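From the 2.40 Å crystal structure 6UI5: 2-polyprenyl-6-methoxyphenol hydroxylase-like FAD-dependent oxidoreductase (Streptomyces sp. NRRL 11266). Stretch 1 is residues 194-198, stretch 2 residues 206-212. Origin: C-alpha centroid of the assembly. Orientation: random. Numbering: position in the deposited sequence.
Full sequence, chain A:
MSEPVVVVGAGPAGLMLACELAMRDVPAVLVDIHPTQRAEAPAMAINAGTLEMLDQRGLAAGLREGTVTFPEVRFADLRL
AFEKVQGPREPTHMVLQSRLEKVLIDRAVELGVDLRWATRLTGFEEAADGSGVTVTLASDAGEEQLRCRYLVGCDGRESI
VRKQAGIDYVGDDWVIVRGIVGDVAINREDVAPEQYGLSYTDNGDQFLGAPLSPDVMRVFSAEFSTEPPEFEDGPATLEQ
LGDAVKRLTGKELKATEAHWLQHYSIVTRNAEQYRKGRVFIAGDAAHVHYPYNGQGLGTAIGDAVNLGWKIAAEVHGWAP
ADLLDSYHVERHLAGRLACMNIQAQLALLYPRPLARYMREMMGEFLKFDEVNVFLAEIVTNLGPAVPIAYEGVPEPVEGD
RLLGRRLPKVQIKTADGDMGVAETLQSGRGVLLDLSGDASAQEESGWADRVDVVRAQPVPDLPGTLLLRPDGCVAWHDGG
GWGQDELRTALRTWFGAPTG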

# COMPACT_ATOMS: atom_id res chain seq x y z
N GLU A 194 -1.93 -32.15 11.88
CA GLU A 194 -1.49 -30.84 11.42
C GLU A 194 -1.93 -30.60 9.98
O GLU A 194 -2.46 -29.53 9.66
CB GLU A 194 0.04 -30.74 11.49
CG GLU A 194 0.69 -30.98 12.83
CD GLU A 194 0.52 -32.41 13.32
OE1 GLU A 194 -0.14 -32.59 14.36
OE2 GLU A 194 0.99 -33.35 12.64
N GLN A 195 -1.74 -31.60 9.12
CA GLN A 195 -1.82 -31.46 7.67
C GLN A 195 -3.25 -31.20 7.21
O GLN A 195 -3.57 -31.35 6.02
CB GLN A 195 -1.24 -32.70 6.99
CG GLN A 195 0.00 -33.29 7.67
CD GLN A 195 0.21 -34.78 7.37
OE1 GLN A 195 -0.76 -35.53 7.16
NE2 GLN A 195 1.48 -35.22 7.40
N TYR A 196 -4.11 -30.80 8.13
CA TYR A 196 -5.48 -30.43 7.83
C TYR A 196 -5.58 -28.92 7.82
O TYR A 196 -5.10 -28.25 8.74
CB TYR A 196 -6.44 -31.03 8.85
CG TYR A 196 -7.87 -30.89 8.41
CD1 TYR A 196 -8.26 -31.25 7.13
CD2 TYR A 196 -8.84 -30.40 9.28
CE1 TYR A 196 -9.56 -31.11 6.72
CE2 TYR A 196 -10.15 -30.26 8.87
CZ TYR A 196 -10.50 -30.62 7.59
OH TYR A 196 -11.80 -30.49 7.18
N GLY A 197 -6.17 -28.38 6.76
CA GLY A 197 -6.24 -26.95 6.61
C GLY A 197 -4.88 -26.38 6.25
O GLY A 197 -3.86 -27.08 6.34
N LEU A 198 -4.86 -25.12 5.84
CA LEU A 198 -3.63 -24.51 5.39
C LEU A 198 -2.75 -24.14 6.58
O LEU A 198 -3.25 -23.67 7.61
CB LEU A 198 -3.94 -23.29 4.54
CG LEU A 198 -2.83 -22.31 4.23
CD1 LEU A 198 -2.93 -21.82 2.80
CD2 LEU A 198 -3.01 -21.17 5.18
N GLN A 206 3.81 -22.39 2.61
CA GLN A 206 2.51 -22.86 3.06
C GLN A 206 2.33 -24.33 2.68
O GLN A 206 2.95 -24.83 1.74
CB GLN A 206 1.38 -22.02 2.44
CG GLN A 206 1.70 -20.51 2.30
CD GLN A 206 0.68 -19.73 1.45
OE1 GLN A 206 -0.52 -19.99 1.51
NE2 GLN A 206 1.17 -18.77 0.67
N PHE A 207 1.48 -25.01 3.44
CA PHE A 207 0.99 -26.32 3.05
C PHE A 207 -0.52 -26.39 3.23
O PHE A 207 -1.03 -26.14 4.32
CB PHE A 207 1.61 -27.46 3.86
CG PHE A 207 0.91 -28.77 3.65
CD1 PHE A 207 1.17 -29.53 2.52
CD2 PHE A 207 -0.05 -29.21 4.55
CE1 PHE A 207 0.51 -30.72 2.31
CE2 PHE A 207 -0.71 -30.40 4.33
CZ PHE A 207 -0.43 -31.16 3.21
N LEU A 208 -1.23 -26.78 2.17
CA LEU A 208 -2.67 -26.97 2.23
C LEU A 208 -3.00 -28.45 2.07
O LEU A 208 -2.63 -29.06 1.07
CB LEU A 208 -3.39 -26.16 1.15
CG LEU A 208 -4.88 -26.50 1.15
CD1 LEU A 208 -5.53 -26.03 2.45
CD2 LEU A 208 -5.61 -25.92 -0.06
N GLY A 209 -3.72 -29.00 3.04
CA GLY A 209 -4.28 -30.33 2.90
C GLY A 209 -5.78 -30.32 3.05
O GLY A 209 -6.30 -30.01 4.13
N ALA A 210 -6.50 -30.66 1.98
CA ALA A 210 -7.96 -30.59 1.96
C ALA A 210 -8.51 -31.90 1.42
O ALA A 210 -8.17 -32.30 0.29
CB ALA A 210 -8.45 -29.42 1.10
N PRO A 211 -9.35 -32.60 2.17
CA PRO A 211 -9.88 -33.87 1.69
C PRO A 211 -11.15 -33.67 0.88
O PRO A 211 -11.92 -32.73 1.09
CB PRO A 211 -10.16 -34.64 2.99
CG PRO A 211 -9.52 -33.81 4.10
CD PRO A 211 -9.61 -32.41 3.60
N LEU A 212 -11.36 -34.59 -0.07
CA LEU A 212 -12.52 -34.53 -0.95
C LEU A 212 -13.56 -35.56 -0.51
O LEU A 212 -14.66 -35.20 -0.08
CB LEU A 212 -12.11 -34.76 -2.40
CG LEU A 212 -11.31 -33.66 -3.12
CD1 LEU A 212 -9.87 -33.70 -2.71
CD2 LEU A 212 -11.44 -33.80 -4.63

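How does the contact begin? Glu 194 takes no part, and Gln 195 opens it mainly with its backbone: its O lies 3.4 Å from Gly 209 CA in a CA-H...O contact. Glycine suits position 209 because an ideal CB there would sit 2.1 Å from Gln 195 O, a clash. The same Gln 195 O meets the edge of the Phe 207 ring, 3.5 Å from CE2, while Gln 195 CB packs 3.6 Å from Phe 207 CE2; both residues are buried.

What does Tyr 196 add if its CA-to-CB bond points away? With chi1 in t, the end of the side chain comes nearer to stretch 2, and Pro 211 CD lies at the ring edge, 3.4 Å from Tyr 196 CE1, an apolar contact.

Where is the one hydrogen bond between the stretches? Gly 197 N donates to Gly 209 O at 3.1 Å, with an angle of 146° at the hydrogen. Gly 197 has a phi of 72°, a positive value that favours glycine.

How does Leu 198 close the contact? Its CA approaches Phe 207 O at 3.2 Å in a second CA-H...O contact. Leu 198 CB packs 3.8 Å from Leu 208 CD1, apolar against apolar, and Leu 198 CD1 reaches within 3.3 Å of Gln 206 OE1. Altogether, the two stretches bury 398 Å², both sides summed.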